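TAF6 (PDB 4ATG) is probably a subunit of the general transcription factor TFIID, its C-terminal HEAT-repeat domain being involved in complex formation with Taf9. Local coordinates at residues F13-I16 with L17-K21; V102-D105 with V106-M109; K115-Y118 with D119-R123. All coordinates share one frame; numbering follows the deposited sequence.

Interaction 1 (F13-I16 with L17-K21)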
loop_
_atom_site.group_PDB
_atom_site.type_symbol
_atom_site.label_atom_id
_atom_site.label_comp_id
_atom_site.label_asym_id
_atom_site.label_seq_id
_atom_site.Cartn_x
_atom_site.Cartn_y
_atom_site.Cartn_z
ATOM N N PHE A 13 -9.268 -19.923 -6.831
ATOM C CA PHE A 13 -8.111 -19.025 -6.855
ATOM C C PHE A 13 -7.961 -18.471 -8.277
ATOM O O PHE A 13 -7.915 -17.250 -8.451
ATOM C CB PHE A 13 -6.857 -19.799 -6.436
ATOM C CG PHE A 13 -5.584 -18.989 -6.566
ATOM C CD1 PHE A 13 -5.266 -18.006 -5.633
ATOM C CD2 PHE A 13 -4.688 -19.238 -7.595
ATOM C CE1 PHE A 13 -4.101 -17.255 -5.762
ATOM C CE2 PHE A 13 -3.507 -18.503 -7.705
ATOM C CZ PHE A 13 -3.219 -17.525 -6.787
ATOM N N ASP A 14 -7.889 -19.359 -9.286
ATOM C CA ASP A 14 -7.761 -18.934 -10.685
ATOM C C ASP A 14 -8.943 -18.074 -11.108
ATOM O O ASP A 14 -8.740 -17.091 -11.830
ATOM C CB ASP A 14 -7.595 -20.127 -11.633
ATOM C CG ASP A 14 -6.276 -20.885 -11.469
ATOM O OD1 ASP A 14 -5.303 -20.303 -10.881
ATOM O OD2 ASP A 14 -6.199 -22.026 -11.938
ATOM N N LYS A 15 -10.170 -18.406 -10.641
ATOM C CA LYS A 15 -11.386 -17.641 -11.012
ATOM C C LYS A 15 -11.303 -16.194 -10.501
ATOM O O LYS A 15 -11.524 -15.263 -11.265
ATOM C CB LYS A 15 -12.664 -18.311 -10.463
ATOM C CG LYS A 15 -13.936 -17.585 -10.885
ATOM C CD LYS A 15 -14.096 -17.724 -12.404
ATOM C CE LYS A 15 -15.183 -16.889 -12.968
ATOM N NZ LYS A 15 -15.233 -17.042 -14.467
ATOM N N ILE A 16 -10.957 -16.006 -9.228
ATOM C CA ILE A 16 -10.832 -14.666 -8.640
ATOM C C ILE A 16 -9.807 -13.842 -9.407
ATOM O O ILE A 16 -10.057 -12.675 -9.723
ATOM C CB ILE A 16 -10.480 -14.751 -7.123
ATOM C CG1 ILE A 16 -11.659 -15.377 -6.308
ATOM C CG2 ILE A 16 -10.057 -13.358 -6.567
ATOM C CD1 ILE A 16 -13.037 -14.628 -6.326
ATOM N N LEU A 17 -8.641 -14.425 -9.653
ATOM C CA LEU A 17 -7.575 -13.708 -10.369
ATOM C C LEU A 17 -8.026 -13.282 -11.767
ATOM O O LEU A 17 -7.773 -12.144 -12.173
ATOM C CB LEU A 17 -6.290 -14.536 -10.410
ATOM C CG LEU A 17 -5.650 -14.866 -9.022
ATOM C CD1 LEU A 17 -4.318 -15.451 -9.214
ATOM C CD2 LEU A 17 -5.632 -13.674 -8.055
ATOM N N SER A 18 -8.784 -14.141 -12.446
ATOM C CA SER A 18 -9.300 -13.864 -13.788
ATOM C C SER A 18 -10.312 -12.710 -13.788
ATOM O O SER A 18 -10.563 -12.130 -14.851
ATOM C CB SER A 18 -9.966 -15.103 -14.376
ATOM O OG SER A 18 -11.278 -15.259 -13.851
ATOM N N MET A 19 -10.926 -12.419 -12.629
ATOM C CA MET A 19 -11.925 -11.346 -12.466
ATOM C C MET A 19 -11.292 -9.958 -12.236
ATOM O O MET A 19 -11.961 -8.967 -12.419
ATOM C CB MET A 19 -12.903 -11.691 -11.319
ATOM C CG MET A 19 -13.813 -12.920 -11.652
ATOM S SD MET A 19 -14.488 -13.731 -10.175
ATOM C CE MET A 19 -15.825 -12.631 -9.803
ATOM N N ILE A 20 -10.002 -9.887 -11.848
ATOM C CA ILE A 20 -9.338 -8.595 -11.584
ATOM C C ILE A 20 -9.433 -7.662 -12.783
ATOM O O ILE A 20 -9.854 -6.509 -12.633
ATOM C CB ILE A 20 -7.869 -8.799 -11.094
ATOM C CG1 ILE A 20 -7.829 -9.565 -9.764
ATOM C CG2 ILE A 20 -7.081 -7.437 -11.026
ATOM C CD1 ILE A 20 -6.392 -10.001 -9.294
ATOM N N LYS A 21 -9.099 -8.174 -13.984
ATOM C CA LYS A 21 -9.148 -7.382 -15.215
ATOM C C LYS A 21 -10.427 -7.713 -15.966
ATOM O O LYS A 21 -10.384 -8.304 -17.041
ATOM C CB LYS A 21 -7.909 -7.649 -16.095
ATOM C CG LYS A 21 -6.595 -7.184 -15.491
ATOM C CD LYS A 21 -5.481 -7.282 -16.517
ATOM C CE LYS A 21 -4.120 -7.311 -15.876
ATOM N NZ LYS A 21 -3.034 -7.277 -16.902
HETATM O O HOH W 1 -13.596 -14.824 -15.033
#
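Leu17 sets one methyl over a face of the Phe13 ring, one helical turn earlier: its CD1 lies 3.8 Å from the ring centroid and 30° off the normal, a CH-pi contact, with CZ of Phe13 the closest ring atom to that methyl. Leu17 N also donates to Phe13 O in a nearly straight bond (N-H...O angle 170°). Ser18 continues the pattern through its amide, which reaches Asp14 O, and adds a second bond by its hydroxyl. A chi1 of 80° tucks OG back against the helix, where it donates to Lys15 O at 2.6 Å. A water donates to Ser18 OG, also at 2.6 Å, and accepts from Lys15 NZ, so that it links the hydroxyl to the ammonium group on the exposed side. At Met19 the ladder changes step: its N donates to Ile16 O at 3.0 Å, three residues back, and only weakly to Lys15 O. The sulfur SD of Met19 packs 4.0 Å from CG of Lys15 and slightly farther from CD1 of Ile16. Ile20 carries the buried face onward to Thr65 and Leu69 of helix 60-75, while Phe45 of helix 42-55 packs against Phe13, Ile16 and Leu17. These turns belong to the later part of an amphipathic helix in a HEAT-repeat domain, apolar toward neighbouring helices and polar toward solvent.

Interaction 2 (V102-D105 with V106-M109); sequences VDDD and VRKM
Asp104 and Arg107 meet through a water rather than directly, a worked case of opposite charges sharing a solvent bridge. The water donates to Asp104 OD1 at 2.7 Å and accepts from Arg107 NE at the same distance, lying in the guanidinium plane at its edge; OD1 and NE themselves stay 4.4 Å apart, beyond a salt bridge. Each charge has firmer partners elsewhere: Asp104 OD2 pairs with Lys184, and the other two nitrogens of Arg107 bond to the carbonyls of Val96, Gly98 and Ile101. Just before the helix, Asp103 is the N-cap. Its CG lies anti to the backbone N (chi1 -159°), and OD1 accepts from Asp105 N at 3.1 Å, the donor sitting above the carboxylate plane. The backbone ladder then starts. Val106 N reaches Asp103 O at 3.2 Å, bent and well out of the carbonyl plane, whereas Lys108 N meets Asp104 O far straighter, at 163°. Met109 N follows to Asp105 O. Farther out, CG2 of Val106 rests 3.9 Å from CB of Asp103, and the valine passes on to Leu63 of helix 60-75; Lys108 lays its chain past Asp104 O toward Tyr151 and Tyr155 of helix 147-160. Three successive aspartates thus put negative charge at the amino end of helix 104-121, where it would probably interact favourably with the helix dipole, while Arg107 ties that first turn to the end of helix 85-97 and the loop that follows it.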
loop_
_atom_site.group_PDB
_atom_site.type_symbol
_atom_site.label_atom_id
_atom_site.label_comp_id
_atom_site.label_asym_id
_atom_site.label_seq_id
_atom_site.Cartn_x
_atom_site.Cartn_y
_atom_site.Cartn_z
ATOM N N VAL A 102 1.862 6.912 -12.537
ATOM C CA VAL A 102 1.534 8.253 -13.019
ATOM C C VAL A 102 0.321 8.884 -12.336
ATOM O O VAL A 102 0.161 10.101 -12.401
ATOM C CB VAL A 102 1.494 8.382 -14.573
ATOM C CG1 VAL A 102 2.877 8.170 -15.185
ATOM C CG2 VAL A 102 0.475 7.436 -15.200
ATOM N N ASP A 103 -0.506 8.068 -11.649
ATOM C CA ASP A 103 -1.721 8.541 -11.006
ATOM C C ASP A 103 -1.524 8.814 -9.506
ATOM O O ASP A 103 -1.236 7.888 -8.758
ATOM C CB ASP A 103 -2.845 7.505 -11.231
ATOM C CG ASP A 103 -4.261 8.032 -11.085
ATOM O OD1 ASP A 103 -4.447 9.059 -10.405
ATOM O OD2 ASP A 103 -5.187 7.395 -11.624
ATOM N N ASP A 104 -1.739 10.074 -9.064
ATOM C CA ASP A 104 -1.629 10.458 -7.644
ATOM C C ASP A 104 -2.665 9.748 -6.780
ATOM O O ASP A 104 -2.409 9.510 -5.605
ATOM C CB ASP A 104 -1.788 11.978 -7.464
ATOM C CG ASP A 104 -0.569 12.793 -7.845
ATOM O OD1 ASP A 104 0.526 12.196 -8.009
ATOM O OD2 ASP A 104 -0.691 14.023 -7.929
ATOM N N ASP A 105 -3.847 9.458 -7.348
ATOM C CA ASP A 105 -4.931 8.768 -6.638
ATOM C C ASP A 105 -4.520 7.351 -6.215
ATOM O O ASP A 105 -4.978 6.867 -5.177
ATOM C CB ASP A 105 -6.194 8.707 -7.511
ATOM C CG ASP A 105 -6.925 10.029 -7.630
ATOM O OD1 ASP A 105 -6.642 10.944 -6.818
ATOM O OD2 ASP A 105 -7.808 10.139 -8.509
ATOM N N VAL A 106 -3.669 6.696 -7.007
ATOM C CA VAL A 106 -3.166 5.350 -6.669
ATOM C C VAL A 106 -2.282 5.458 -5.428
ATOM O O VAL A 106 -2.425 4.681 -4.493
ATOM C CB VAL A 106 -2.402 4.690 -7.852
ATOM C CG1 VAL A 106 -1.666 3.418 -7.405
ATOM C CG2 VAL A 106 -3.348 4.394 -9.008
ATOM N N ARG A 107 -1.376 6.427 -5.433
ATOM C CA ARG A 107 -0.439 6.640 -4.335
ATOM C C ARG A 107 -1.185 6.924 -3.040
ATOM O O ARG A 107 -0.860 6.344 -2.008
ATOM C CB ARG A 107 0.496 7.802 -4.648
ATOM C CG ARG A 107 1.345 7.577 -5.891
ATOM C CD ARG A 107 2.252 8.770 -6.144
ATOM N NE ARG A 107 2.992 8.623 -7.399
ATOM C CZ ARG A 107 4.105 7.913 -7.547
ATOM N NH1 ARG A 107 4.644 7.284 -6.512
ATOM N NH2 ARG A 107 4.684 7.820 -8.731
ATOM N N LYS A 108 -2.176 7.805 -3.101
ATOM C CA LYS A 108 -2.967 8.173 -1.931
ATOM C C LYS A 108 -3.809 7.007 -1.440
ATOM O O LYS A 108 -3.914 6.816 -0.220
ATOM C CB LYS A 108 -3.868 9.365 -2.243
ATOM C CG LYS A 108 -3.087 10.655 -2.450
ATOM C CD LYS A 108 -4.046 11.753 -2.868
ATOM C CE LYS A 108 -3.356 13.074 -2.897
ATOM N NZ LYS A 108 -4.146 14.071 -3.665
ATOM N N MET A 109 -4.433 6.245 -2.374
ATOM C CA MET A 109 -5.286 5.105 -2.013
ATOM C C MET A 109 -4.460 4.058 -1.270
ATOM O O MET A 109 -4.893 3.556 -0.239
ATOM C CB MET A 109 -5.909 4.472 -3.262
ATOM C CG MET A 109 -6.815 3.318 -2.940
ATOM S SD MET A 109 -7.284 2.437 -4.437
ATOM C CE MET A 109 -8.369 1.231 -3.770
HETATM O O HOH W 2 1.822 10.191 -9.275
#

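Interaction 3 (K115-Y118 with D119-R123); sequences KYIY and DTYSR
Lys115 starts with CG anti to its own N (chi1 170°), runs extended to CE and then bends at chi4 (49°), which turns NZ back onto Asp119. There the ammonium meets OD2 of Asp119 at 2.7 Å on the syn side, close to the carboxylate plane, in an i to i+4 salt bridge. Lys115 NZ also donates to the carbonyl of Ile159, so a leucine in its place would probably deprive the Asp119 carboxylate of its salt-bridge partner and that carbonyl of this donor. In Thr120, OG1 lies beside the backbone N (chi1 -56°) and donates to Tyr116 O at 2.7 Å; the amide of Thr120 grips the same oxygen from the opposite face of its plane. The hydroxyl oxygen also sits 3.5 Å above the Tyr116 ring, near its rim. This part lies towards the carboxyl end of helix 104-121 in the HEAT-repeat domain. Its buried side holds Ile117, whose CG2 is 4.2 Å from CD2 of Tyr121, among Ile88, Leu89 and Leu92 of helix 85-97. Ser122 N donates to Tyr118 O at 3.1 Å, and in one of two conformers the serine hydroxyl adds a second bond to that oxygen. Tyr116 OH bonds to Lys75, and the Tyr116 ring meets that of Phe71 edge-to-face.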
loop_
_atom_site.group_PDB
_atom_site.type_symbol
_atom_site.label_atom_id
_atom_site.label_comp_id
_atom_site.label_asym_id
_atom_site.label_seq_id
_atom_site.Cartn_x
_atom_site.Cartn_y
_atom_site.Cartn_z
ATOM N N LYS A 115 -1.873 3.348 6.225
ATOM C CA LYS A 115 -2.297 4.003 7.476
ATOM C C LYS A 115 -3.176 3.069 8.309
ATOM O O LYS A 115 -2.998 2.967 9.514
ATOM C CB LYS A 115 -3.032 5.321 7.207
ATOM C CG LYS A 115 -3.705 5.887 8.483
ATOM C CD LYS A 115 -4.432 7.196 8.249
ATOM C CE LYS A 115 -5.166 7.665 9.502
ATOM N NZ LYS A 115 -4.281 7.629 10.706
ATOM N N TYR A 116 -4.097 2.381 7.673
ATOM C CA TYR A 116 -4.983 1.445 8.380
ATOM C C TYR A 116 -4.144 0.367 9.081
ATOM O O TYR A 116 -4.424 0.020 10.236
ATOM C CB TYR A 116 -5.947 0.778 7.390
ATOM C CG TYR A 116 -6.924 -0.141 8.087
ATOM C CD1 TYR A 116 -8.117 0.348 8.601
ATOM C CD2 TYR A 116 -6.620 -1.489 8.300
ATOM C CE1 TYR A 116 -9.007 -0.484 9.279
ATOM C CE2 TYR A 116 -7.517 -2.336 8.958
ATOM C CZ TYR A 116 -8.701 -1.819 9.460
ATOM O OH TYR A 116 -9.615 -2.621 10.095
ATOM N N ILE A 117 -3.142 -0.157 8.390
ATOM C CA ILE A 117 -2.261 -1.202 8.962
ATOM C C ILE A 117 -1.470 -0.609 10.113
ATOM O O ILE A 117 -1.402 -1.203 11.184
ATOM C CB ILE A 117 -1.345 -1.790 7.864
ATOM C CG1 ILE A 117 -2.183 -2.567 6.821
ATOM C CG2 ILE A 117 -0.233 -2.695 8.483
ATOM C CD1 ILE A 117 -1.369 -2.991 5.526
ATOM N N TYR A 118 -0.900 0.578 9.888
ATOM C CA TYR A 118 -0.137 1.292 10.908
ATOM C C TYR A 118 -1.001 1.481 12.161
ATOM O O TYR A 118 -0.576 1.129 13.269
ATOM C CB TYR A 118 0.338 2.649 10.351
ATOM C CG TYR A 118 1.241 3.423 11.277
ATOM C CD1 TYR A 118 2.627 3.288 11.204
ATOM C CD2 TYR A 118 0.729 4.407 12.119
ATOM C CE1 TYR A 118 3.474 4.062 12.001
ATOM C CE2 TYR A 118 1.567 5.167 12.941
ATOM C CZ TYR A 118 2.937 4.998 12.868
ATOM O OH TYR A 118 3.766 5.759 13.659
ATOM N N ASP A 119 -2.192 2.044 11.995
ATOM C CA ASP A 119 -3.087 2.293 13.130
ATOM C C ASP A 119 -3.549 1.018 13.832
ATOM O O ASP A 119 -3.681 1.011 15.055
ATOM C CB ASP A 119 -4.314 3.084 12.674
ATOM C CG ASP A 119 -4.038 4.555 12.346
ATOM O OD1 ASP A 119 -3.001 5.070 12.776
ATOM O OD2 ASP A 119 -4.916 5.202 11.755
ATOM N N THR A 120 -3.816 -0.034 13.070
ATOM C CA THR A 120 -4.361 -1.272 13.638
ATOM C C THR A 120 -3.310 -2.143 14.320
ATOM O O THR A 120 -3.613 -2.800 15.328
ATOM C CB THR A 120 -5.115 -2.043 12.532
ATOM O OG1 THR A 120 -6.110 -1.183 11.978
ATOM C CG2 THR A 120 -5.793 -3.341 13.033
ATOM N N TYR A 121 -2.126 -2.240 13.709
ATOM C CA TYR A 121 -1.087 -3.202 14.122
ATOM C C TYR A 121 0.222 -2.713 14.680
ATOM O O TYR A 121 0.984 -3.559 15.184
ATOM C CB TYR A 121 -0.786 -4.118 12.906
ATOM C CG TYR A 121 -1.995 -4.898 12.447
ATOM C CD1 TYR A 121 -2.453 -5.999 13.165
ATOM C CD2 TYR A 121 -2.692 -4.531 11.294
ATOM C CE1 TYR A 121 -3.564 -6.726 12.742
ATOM C CE2 TYR A 121 -3.811 -5.252 10.865
ATOM C CZ TYR A 121 -4.247 -6.343 11.599
ATOM O OH TYR A 121 -5.358 -7.062 11.199
ATOM N N SER A 122 0.542 -1.395 14.611
ATOM C CA SER A 122 1.841 -0.926 15.101
ATOM C C SER A 122 2.071 -1.194 16.584
ATOM O O SER A 122 3.226 -1.387 16.984
ATOM C CB SER A 122 2.076 0.547 14.764
ATOM O OG SER A 122 1.149 1.382 15.439
ATOM N N ARG A 123 0.996 -1.214 17.407
ATOM C CA ARG A 123 1.201 -1.478 18.860
ATOM C C ARG A 123 1.340 -2.973 19.161
ATOM O O ARG A 123 1.840 -3.350 20.229
ATOM C CB ARG A 123 0.089 -0.857 19.720
ATOM C CG ARG A 123 0.077 0.671 19.699
ATOM C CD ARG A 123 -0.920 1.230 20.692
ATOM N NE ARG A 123 -1.099 2.674 20.526
ATOM C CZ ARG A 123 -2.085 3.238 19.835
ATOM N NH1 ARG A 123 -3.001 2.486 19.237
ATOM N NH2 ARG A 123 -2.166 4.558 19.740
#

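How the interactions relate
All three examples are local contacts on helices of one HEAT-repeat domain, yet place changes their chemistry. Interactions 2 and 3 belong to the same helix, 104-121, the first at its amino end and the second near its carboxyl end; their centres lie about 20 Å apart, on opposite sides of the chain's centre. Interaction 1 is on helix 7-20, its centre about 23 Å from that of interaction 2. Interactions 1 and 2 are partly buried, whereas interaction 3 is a surface contact. A leucine-phenylalanine contact marks the first, capping and a water-bridged charge pair the second, and a direct salt bridge the third. Hydroxyls returning to backbone carbonyls recur in interactions 1 and 3.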